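Local coordinates for protein ORF10 (Moritella marina, PDB 6RIW) that forms the ketosynthase-chain length factor didomain of a polyunsaturated fatty acid synthase, whose ketosynthase activity probably extends the growing acyl chain, at residues 552-561 with 688-696; 571-582 with 652-663. All coordinates share one frame; numbering follows the deposited sequence.

In the fold
Both contacts lie in the second ketosynthase-like half of the didomain and build on one thiolase-type core. In contact 1 helix 552-567 packs on strand 687-694; in contact 2 strand 576-581, which follows that helix in the chain, pairs in parallel with strand 659-663. Strand 576-581 runs between the other two strands, so the contacts share a sheet, with centres about 12 Å apart. Ala581 N lies 2.8 Å from Ala691 O, and Met557 CE packs 3.6 Å from Val580 CG2. Along the chain contact 2 is nested within the loop that contact 1 closes. Both are remote from the magnesium site at Met1 and Lys286.

Contact 1 of 2, residues 552-561 with 688-696; sequences PQQLMMMQVA and VIIAAVDLS
Val693 stands with CG2 anti to the backbone N and CG1 between N and the carbonyl carbon (chi1 55°), a rotation that turns both methyls to Gln553. The glutamine meets them with its aliphatic part: its CG is itself anti to N (chi1 -175°) and sits 3.8 Å from Val693 CG1, the two side chains crossing at about a right angle. Val693 CG2 also rests against the backbone, 3.7 Å from Gln553 O. Beyond the methylenes the glutamine chain stays extended and carries its amide past the valine, where NE2 donates to Gly583 O.

One turn along the helix, Met557 bends at chi2 and lies over Ala691, with CG 4.0 Å from the alanine CB and CE only slightly farther. Ala561 continues the row, its methyl 4.2 Å from Ile689 CG2. At the other end Leu695, the centre of an inverse gamma turn just after the strand, reaches up to the first helical turn. Its CD1 approaches Gln553 N to 3.4 Å and Pro552 CB to 3.7 Å, while CD2 takes the methyl end of Met556, CE, at 4.0 Å.

Helix and strand run roughly antiparallel, at 148°, their axes 8.1 Å apart, as a helix layered on a sheet in the thiolase fold. No hydrogen bond crosses the interface, so cohesion comes from buried apolar surface, and the amide of Gln553 is satisfied by Gly583, just after the neighbouring strand 576-581.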
loop_
_atom_site.group_PDB
_atom_site.type_symbol
_atom_site.label_atom_id
_atom_site.label_comp_id
_atom_site.label_asym_id
_atom_site.label_seq_id
_atom_site.Cartn_x
_atom_site.Cartn_y
_atom_site.Cartn_z
ATOM N N PRO A 552 6.316 -1.833 -15.019
ATOM C CA PRO A 552 6.434 -3.304 -14.968
ATOM C C PRO A 552 5.901 -3.934 -13.698
ATOM O O PRO A 552 5.434 -5.074 -13.768
ATOM C CB PRO A 552 7.947 -3.534 -15.121
ATOM C CG PRO A 552 8.424 -2.339 -15.889
ATOM C CD PRO A 552 7.582 -1.185 -15.413
ATOM N N GLN A 553 5.917 -3.241 -12.544
ATOM C CA GLN A 553 5.335 -3.835 -11.332
ATOM C C GLN A 553 3.894 -4.295 -11.574
ATOM O O GLN A 553 3.497 -5.398 -11.171
ATOM C CB GLN A 553 5.383 -2.844 -10.157
ATOM C CG GLN A 553 4.897 -3.467 -8.805
ATOM C CD GLN A 553 4.671 -2.444 -7.698
ATOM O OE1 GLN A 553 4.000 -1.428 -7.898
ATOM N NE2 GLN A 553 5.208 -2.726 -6.509
ATOM N N GLN A 554 3.097 -3.465 -12.244
ATOM C CA GLN A 554 1.702 -3.829 -12.473
ATOM C C GLN A 554 1.565 -4.857 -13.593
ATOM O O GLN A 554 0.777 -5.799 -13.475
ATOM C CB GLN A 554 0.883 -2.572 -12.761
ATOM C CG GLN A 554 0.852 -1.625 -11.538
ATOM C CD GLN A 554 -0.463 -0.844 -11.390
ATOM O OE1 GLN A 554 -1.289 -0.792 -12.311
ATOM N NE2 GLN A 554 -0.655 -0.227 -10.213
ATOM N N LEU A 555 2.350 -4.729 -14.666
ATOM C CA LEU A 555 2.237 -5.700 -15.757
ATOM C C LEU A 555 2.645 -7.098 -15.304
ATOM O O LEU A 555 2.003 -8.091 -15.666
ATOM C CB LEU A 555 3.102 -5.259 -16.937
ATOM C CG LEU A 555 2.616 -3.964 -17.583
ATOM C CD1 LEU A 555 3.664 -3.403 -18.514
ATOM C CD2 LEU A 555 1.322 -4.223 -18.314
ATOM N N MET A 556 3.731 -7.195 -14.531
ATOM C CA MET A 556 4.178 -8.497 -14.040
ATOM C C MET A 556 3.123 -9.152 -13.166
ATOM O O MET A 556 2.877 -10.358 -13.293
ATOM C CB MET A 556 5.477 -8.366 -13.250
ATOM C CG MET A 556 6.665 -7.997 -14.080
ATOM S SD MET A 556 7.518 -9.462 -14.677
ATOM C CE MET A 556 8.199 -10.115 -13.154
ATOM N N MET A 557 2.518 -8.380 -12.246
ATOM C CA MET A 557 1.488 -8.928 -11.367
ATOM C C MET A 557 0.277 -9.381 -12.174
ATOM O O MET A 557 -0.317 -10.433 -11.901
ATOM C CB MET A 557 1.065 -7.883 -10.323
ATOM C CG MET A 557 -0.218 -8.257 -9.550
ATOM S SD MET A 557 -1.735 -7.599 -10.329
ATOM C CE MET A 557 -2.981 -8.663 -9.596
ATOM N N MET A 558 -0.104 -8.597 -13.173
ATOM C CA MET A 558 -1.309 -8.916 -13.932
ATOM C C MET A 558 -1.139 -10.216 -14.700
ATOM O O MET A 558 -2.066 -11.032 -14.771
ATOM C CB MET A 558 -1.635 -7.768 -14.886
ATOM C CG MET A 558 -2.211 -6.551 -14.176
ATOM S SD MET A 558 -1.844 -5.079 -15.153
ATOM C CE MET A 558 -3.104 -5.272 -16.402
ATOM N N GLN A 559 0.040 -10.419 -15.294
ATOM C CA GLN A 559 0.277 -11.627 -16.079
ATOM C C GLN A 559 0.250 -12.881 -15.208
ATOM O O GLN A 559 -0.383 -13.878 -15.577
ATOM C CB GLN A 559 1.608 -11.522 -16.818
ATOM C CG GLN A 559 1.873 -12.656 -17.762
ATOM C CD GLN A 559 2.883 -12.274 -18.824
ATOM O OE1 GLN A 559 4.072 -12.138 -18.537
ATOM N NE2 GLN A 559 2.406 -12.075 -20.055
ATOM N N VAL A 560 0.937 -12.870 -14.055
ATOM C CA VAL A 560 0.960 -14.094 -13.249
ATOM C C VAL A 560 -0.410 -14.356 -12.633
ATOM O O VAL A 560 -0.828 -15.516 -12.512
ATOM C CB VAL A 560 2.073 -14.076 -12.176
ATOM C CG1 VAL A 560 3.460 -14.027 -12.821
ATOM C CG2 VAL A 560 1.890 -12.920 -11.143
ATOM N N ALA A 561 -1.127 -13.301 -12.235
ATOM C CA ALA A 561 -2.451 -13.488 -11.642
ATOM C C ALA A 561 -3.425 -14.063 -12.660
ATOM O O ALA A 561 -4.195 -14.982 -12.352
ATOM C CB ALA A 561 -3.009 -12.162 -11.101
ATOM N N VAL A 688 -9.983 -16.868 -3.744
ATOM C CA VAL A 688 -9.112 -15.717 -3.519
ATOM C C VAL A 688 -7.858 -15.904 -4.354
ATOM O O VAL A 688 -7.224 -16.966 -4.301
ATOM C CB VAL A 688 -8.746 -15.547 -2.031
ATOM C CG1 VAL A 688 -7.723 -14.412 -1.852
ATOM C CG2 VAL A 688 -9.993 -15.304 -1.177
ATOM N N ILE A 689 -7.541 -14.904 -5.170
ATOM C CA ILE A 689 -6.263 -14.857 -5.868
ATOM C C ILE A 689 -5.306 -14.132 -4.943
ATOM O O ILE A 689 -5.596 -13.009 -4.513
ATOM C CB ILE A 689 -6.380 -14.112 -7.206
ATOM C CG1 ILE A 689 -7.399 -14.793 -8.118
ATOM C CG2 ILE A 689 -5.018 -14.016 -7.870
ATOM C CD1 ILE A 689 -7.511 -14.157 -9.493
ATOM N N ILE A 690 -4.177 -14.758 -4.620
ATOM C CA ILE A 690 -3.117 -14.057 -3.892
ATOM C C ILE A 690 -1.957 -13.882 -4.857
ATOM O O ILE A 690 -1.330 -14.864 -5.256
ATOM C CB ILE A 690 -2.663 -14.796 -2.633
ATOM C CG1 ILE A 690 -3.869 -15.055 -1.716
ATOM C CG2 ILE A 690 -1.579 -13.933 -1.922
ATOM C CD1 ILE A 690 -3.518 -15.834 -0.447
ATOM N N ALA A 691 -1.693 -12.645 -5.259
ATOM C CA ALA A 691 -0.565 -12.363 -6.135
ATOM C C ALA A 691 0.491 -11.605 -5.343
ATOM O O ALA A 691 0.230 -11.038 -4.270
ATOM C CB ALA A 691 -1.000 -11.565 -7.374
ATOM N N ALA A 692 1.707 -11.628 -5.850
ATOM C CA ALA A 692 2.789 -10.972 -5.134
ATOM C C ALA A 692 3.759 -10.453 -6.171
ATOM O O ALA A 692 4.014 -11.136 -7.159
ATOM C CB ALA A 692 3.514 -11.934 -4.190
ATOM N N VAL A 693 4.328 -9.275 -5.935
ATOM C CA VAL A 693 5.302 -8.740 -6.881
ATOM C C VAL A 693 6.288 -7.871 -6.119
ATOM O O VAL A 693 5.904 -7.084 -5.244
ATOM C CB VAL A 693 4.629 -7.956 -8.027
ATOM C CG1 VAL A 693 3.730 -6.841 -7.493
ATOM C CG2 VAL A 693 5.674 -7.387 -8.990
ATOM N N ASP A 694 7.563 -8.041 -6.433
ATOM C CA ASP A 694 8.582 -7.100 -5.982
ATOM C C ASP A 694 9.661 -7.095 -7.051
ATOM O O ASP A 694 10.366 -8.094 -7.249
ATOM C CB ASP A 694 9.158 -7.480 -4.614
ATOM C CG ASP A 694 9.856 -6.300 -3.936
ATOM O OD1 ASP A 694 10.209 -5.329 -4.664
ATOM O OD2 ASP A 694 10.032 -6.324 -2.694
ATOM N N LEU A 695 9.794 -5.981 -7.744
ATOM C CA LEU A 695 10.900 -5.864 -8.693
ATOM C C LEU A 695 12.130 -5.371 -7.928
ATOM O O LEU A 695 12.646 -4.267 -8.116
ATOM C CB LEU A 695 10.487 -4.986 -9.867
ATOM C CG LEU A 695 9.223 -5.585 -10.524
ATOM C CD1 LEU A 695 8.842 -4.855 -11.808
ATOM C CD2 LEU A 695 9.396 -7.084 -10.814
ATOM N N SER A 696 12.606 -6.252 -7.040
ATOM C CA SER A 696 13.631 -5.941 -6.047
ATOM C C SER A 696 15.060 -6.021 -6.597
ATOM O O SER A 696 16.001 -6.059 -5.801
ATOM C CB SER A 696 13.490 -6.866 -4.833
ATOM O OG SER A 696 13.076 -8.174 -5.212
#

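Contact 2 of 2, residues 571-582 with 652-663; sequences VEGRNVAVLVAM and LWDFSGPAITVS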
loop_
_atom_site.group_PDB
_atom_site.type_symbol
_atom_site.label_atom_id
_atom_site.label_comp_id
_atom_site.label_asym_id
_atom_site.label_seq_id
_atom_site.Cartn_x
_atom_site.Cartn_y
_atom_site.Cartn_z
ATOM N N VAL A 571 -13.868 -18.659 -13.056
ATOM C CA VAL A 571 -14.949 -18.277 -13.965
ATOM C C VAL A 571 -15.208 -16.782 -13.823
ATOM O O VAL A 571 -15.334 -16.277 -12.700
ATOM C CB VAL A 571 -16.238 -19.067 -13.654
ATOM C CG1 VAL A 571 -17.388 -18.600 -14.552
ATOM C CG2 VAL A 571 -15.988 -20.572 -13.806
ATOM N N GLU A 572 -15.334 -16.089 -14.959
ATOM C CA GLU A 572 -15.606 -14.657 -14.956
ATOM C C GLU A 572 -16.961 -14.339 -14.329
ATOM O O GLU A 572 -17.896 -15.150 -14.351
ATOM C CB GLU A 572 -15.553 -14.108 -16.386
ATOM C CG GLU A 572 -14.281 -14.474 -17.132
ATOM C CD GLU A 572 -14.142 -13.788 -18.499
ATOM O OE1 GLU A 572 -15.164 -13.337 -19.080
ATOM O OE2 GLU A 572 -12.992 -13.715 -18.995
ATOM N N GLY A 573 -17.053 -13.143 -13.747
ATOM C CA GLY A 573 -18.304 -12.641 -13.216
ATOM C C GLY A 573 -18.657 -13.092 -11.822
ATOM O O GLY A 573 -19.806 -12.930 -11.407
ATOM N N ARG A 574 -17.706 -13.634 -11.071
ATOM C CA ARG A 574 -17.979 -14.258 -9.789
ATOM C C ARG A 574 -17.437 -13.410 -8.644
ATOM O O ARG A 574 -16.644 -12.488 -8.843
ATOM C CB ARG A 574 -17.366 -15.660 -9.741
ATOM C CG ARG A 574 -17.923 -16.600 -10.803
ATOM C CD ARG A 574 -19.366 -17.014 -10.473
ATOM N NE ARG A 574 -19.838 -18.069 -11.374
ATOM C CZ ARG A 574 -19.492 -19.350 -11.275
ATOM N NH1 ARG A 574 -18.670 -19.749 -10.315
ATOM N NH2 ARG A 574 -19.973 -20.241 -12.136
ATOM N N ASN A 575 -17.898 -13.738 -7.440
ATOM C CA ASN A 575 -17.507 -13.080 -6.196
ATOM C C ASN A 575 -16.155 -13.670 -5.813
ATOM O O ASN A 575 -16.075 -14.653 -5.086
ATOM C CB ASN A 575 -18.564 -13.319 -5.120
ATOM C CG ASN A 575 -18.269 -12.583 -3.806
ATOM O OD1 ASN A 575 -17.288 -11.848 -3.689
ATOM N ND2 ASN A 575 -19.129 -12.786 -2.812
ATOM N N VAL A 576 -15.090 -13.106 -6.376
ATOM C CA VAL A 576 -13.719 -13.554 -6.138
ATOM C C VAL A 576 -12.921 -12.355 -5.668
ATOM O O VAL A 576 -13.055 -11.257 -6.230
ATOM C CB VAL A 576 -13.088 -14.161 -7.408
ATOM C CG1 VAL A 576 -11.543 -14.348 -7.280
ATOM C CG2 VAL A 576 -13.737 -15.496 -7.718
ATOM N N ALA A 577 -12.089 -12.561 -4.644
ATOM C CA ALA A 577 -11.218 -11.512 -4.115
ATOM C C ALA A 577 -9.811 -11.595 -4.711
ATOM O O ALA A 577 -9.324 -12.667 -5.075
ATOM C CB ALA A 577 -11.138 -11.596 -2.590
ATOM N N VAL A 578 -9.158 -10.438 -4.816
ATOM C CA VAL A 578 -7.792 -10.350 -5.329
ATOM C C VAL A 578 -6.960 -9.615 -4.283
ATOM O O VAL A 578 -7.249 -8.452 -3.969
ATOM C CB VAL A 578 -7.727 -9.624 -6.683
ATOM C CG1 VAL A 578 -6.296 -9.592 -7.218
ATOM C CG2 VAL A 578 -8.637 -10.309 -7.741
ATOM N N LEU A 579 -5.969 -10.296 -3.707
ATOM C CA LEU A 579 -5.082 -9.694 -2.724
ATOM C C LEU A 579 -3.693 -9.631 -3.334
ATOM O O LEU A 579 -3.192 -10.646 -3.825
ATOM C CB LEU A 579 -5.045 -10.516 -1.426
ATOM C CG LEU A 579 -6.396 -10.891 -0.806
ATOM C CD1 LEU A 579 -6.144 -11.715 0.428
ATOM C CD2 LEU A 579 -7.200 -9.634 -0.441
ATOM N N VAL A 580 -3.076 -8.451 -3.339
ATOM C CA VAL A 580 -1.738 -8.328 -3.917
ATOM C C VAL A 580 -0.759 -7.987 -2.795
ATOM O O VAL A 580 -0.805 -6.889 -2.231
ATOM C CB VAL A 580 -1.693 -7.276 -5.031
ATOM C CG1 VAL A 580 -0.276 -7.160 -5.596
ATOM C CG2 VAL A 580 -2.693 -7.641 -6.147
ATOM N N ALA A 581 0.143 -8.916 -2.499
ATOM C CA ALA A 581 1.236 -8.673 -1.569
ATOM C C ALA A 581 2.316 -7.851 -2.256
ATOM O O ALA A 581 2.814 -8.235 -3.317
ATOM C CB ALA A 581 1.810 -10.003 -1.074
ATOM N N MET A 582 2.664 -6.708 -1.677
ATOM C CA MET A 582 3.619 -5.834 -2.342
ATOM C C MET A 582 4.105 -4.812 -1.330
ATOM O O MET A 582 3.562 -4.691 -0.231
ATOM C CB MET A 582 2.987 -5.153 -3.566
ATOM C CG MET A 582 1.656 -4.427 -3.244
ATOM S SD MET A 582 1.876 -2.791 -2.457
ATOM C CE MET A 582 2.174 -1.771 -3.938
ATOM N N LEU A 652 -10.734 -7.215 -15.603
ATOM C CA LEU A 652 -10.570 -8.175 -16.693
ATOM C C LEU A 652 -11.496 -9.375 -16.529
ATOM O O LEU A 652 -12.062 -9.876 -17.513
ATOM C CB LEU A 652 -9.115 -8.644 -16.767
ATOM C CG LEU A 652 -8.796 -9.745 -17.786
ATOM C CD1 LEU A 652 -9.029 -9.228 -19.211
ATOM C CD2 LEU A 652 -7.360 -10.271 -17.628
ATOM N N TRP A 653 -11.668 -9.849 -15.301
ATOM C CA TRP A 653 -12.448 -11.051 -15.029
ATOM C C TRP A 653 -13.859 -10.742 -14.551
ATOM O O TRP A 653 -14.622 -11.676 -14.272
ATOM C CB TRP A 653 -11.725 -11.923 -13.993
ATOM C CG TRP A 653 -10.527 -12.652 -14.546
ATOM C CD1 TRP A 653 -9.287 -12.127 -14.817
ATOM C CD2 TRP A 653 -10.461 -14.032 -14.910
ATOM N NE1 TRP A 653 -8.458 -13.101 -15.320
ATOM C CE2 TRP A 653 -9.154 -14.280 -15.386
ATOM C CE3 TRP A 653 -11.378 -15.093 -14.863
ATOM C CZ2 TRP A 653 -8.742 -15.543 -15.815
ATOM C CZ3 TRP A 653 -10.971 -16.340 -15.298
ATOM C CH2 TRP A 653 -9.664 -16.559 -15.757
ATOM N N ASP A 654 -14.217 -9.459 -14.436
ATOM C CA ASP A 654 -15.493 -9.030 -13.862
ATOM C C ASP A 654 -15.726 -9.644 -12.478
ATOM O O ASP A 654 -16.811 -10.143 -12.173
ATOM C CB ASP A 654 -16.651 -9.353 -14.824
ATOM C CG ASP A 654 -17.924 -8.574 -14.515
ATOM O OD1 ASP A 654 -17.853 -7.453 -13.926
ATOM O OD2 ASP A 654 -19.012 -9.104 -14.864
ATOM N N PHE A 655 -14.705 -9.605 -11.617
ATOM C CA PHE A 655 -14.861 -10.110 -10.257
ATOM C C PHE A 655 -15.487 -9.041 -9.378
ATOM O O PHE A 655 -15.258 -7.847 -9.578
ATOM C CB PHE A 655 -13.500 -10.510 -9.661
ATOM C CG PHE A 655 -12.914 -11.777 -10.236
ATOM C CD1 PHE A 655 -13.734 -12.795 -10.705
ATOM C CD2 PHE A 655 -11.534 -11.955 -10.275
ATOM C CE1 PHE A 655 -13.170 -13.988 -11.221
ATOM C CE2 PHE A 655 -10.966 -13.125 -10.781
ATOM C CZ PHE A 655 -11.791 -14.148 -11.254
ATOM N N SER A 656 -16.237 -9.479 -8.360
ATOM C CA SER A 656 -16.917 -8.560 -7.458
ATOM C C SER A 656 -16.429 -8.614 -6.009
ATOM O O SER A 656 -16.961 -7.874 -5.169
ATOM C CB SER A 656 -18.438 -8.818 -7.474
ATOM O OG SER A 656 -18.749 -10.132 -7.009
ATOM N N GLY A 657 -15.458 -9.465 -5.676
ATOM C CA GLY A 657 -14.914 -9.469 -4.327
ATOM C C GLY A 657 -13.975 -8.302 -4.095
ATOM O O GLY A 657 -13.665 -7.514 -4.996
ATOM N N PRO A 658 -13.518 -8.149 -2.850
ATOM C CA PRO A 658 -12.551 -7.076 -2.563
ATOM C C PRO A 658 -11.253 -7.278 -3.340
ATOM O O PRO A 658 -10.792 -8.404 -3.515
ATOM C CB PRO A 658 -12.334 -7.189 -1.047
ATOM C CG PRO A 658 -12.690 -8.610 -0.708
ATOM C CD PRO A 658 -13.817 -8.965 -1.663
ATOM N N ALA A 659 -10.677 -6.172 -3.828
ATOM C CA ALA A 659 -9.439 -6.178 -4.599
ATOM C C ALA A 659 -8.517 -5.140 -3.975
ATOM O O ALA A 659 -8.760 -3.933 -4.102
ATOM C CB ALA A 659 -9.691 -5.856 -6.073
ATOM N N ILE A 660 -7.463 -5.588 -3.299
ATOM C CA ILE A 660 -6.631 -4.672 -2.526
ATOM C C ILE A 660 -5.171 -5.086 -2.587
ATOM O O ILE A 660 -4.839 -6.222 -2.929
ATOM C CB ILE A 660 -7.058 -4.603 -1.044
ATOM C CG1 ILE A 660 -6.920 -5.989 -0.388
ATOM C CG2 ILE A 660 -8.453 -3.993 -0.890
ATOM C CD1 ILE A 660 -7.154 -5.975 1.131
ATOM N N THR A 661 -4.288 -4.159 -2.207
ATOM C CA THR A 661 -2.933 -4.579 -1.866
ATOM C C THR A 661 -2.834 -4.758 -0.359
ATOM O O THR A 661 -3.595 -4.162 0.407
ATOM C CB THR A 661 -1.860 -3.588 -2.359
ATOM O OG1 THR A 661 -1.997 -2.339 -1.679
ATOM C CG2 THR A 661 -1.980 -3.382 -3.860
ATOM N N VAL A 662 -1.898 -5.619 0.051
ATOM C CA VAL A 662 -1.616 -5.931 1.443
ATOM C C VAL A 662 -0.106 -5.796 1.603
ATOM O O VAL A 662 0.649 -6.354 0.798
ATOM C CB VAL A 662 -2.061 -7.362 1.813
ATOM C CG1 VAL A 662 -1.590 -7.726 3.216
ATOM C CG2 VAL A 662 -3.594 -7.484 1.728
ATOM N N SER A 663 0.331 -5.042 2.605
ATOM C CA SER A 663 1.751 -4.782 2.805
ATOM C C SER A 663 2.128 -5.131 4.236
ATOM O O SER A 663 1.563 -4.581 5.188
ATOM C CB SER A 663 2.088 -3.320 2.484
ATOM O OG SER A 663 1.732 -3.010 1.141
HETATM O O HOH W 1 -20.273 -11.521 -8.593
HETATM O O HOH W 2 -12.274 -8.704 -7.014
#
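Two neighbouring parallel strands of the thiolase-fold core, 576-581 and 659-663, meet here, preceded by a loop pairing that continues the contact back to the end of helix 642-653. Between the strands, Val578 N donates to Pro658 O (2.9 Å), and Val578 O receives Ile660 N; the alternation passes through Val580 to Met582. Leu579 and Ile660 lie side by side, pointing the same way, with Leu579 CD2 3.7 Å from Ile660 CG1, both on the face that also carries Ala581 and Val662.

Phe655 anchors the loop end. Its ring is sandwiched: Trp653 CB sits over the centre of one face and Val576 CB over the other, the latter a CH-pi contact 3.6 Å from the centroid and 11° off the normal. Val576 CG1, anti to its backbone N (chi1 167°), spreads along the same ring to reach CE2 and CD2, and Val571 O meets the ring edge in plane, 3.5 Å from CE1. With the ring of Phe655 cut back to an alanine, Val576 CB and Trp653 CB would probably lose the surface they share, and a gap would open between them.

Farther out, Gly573 N binds Trp653 O, while Trp653 NE1 turns to Asp562. A water joins Gly573 O to Ser656 OG, which also bonds Arg313 of the first ketosynthase half. Another water donates to both Val576 O and Gly657 O. At the far end of the pairing Ser663 OG donates to Met582 O at 2.8 Å, from 38° above the carbonyl plane, with Met582 SD 3.6 Å from the same hydroxyl oxygen.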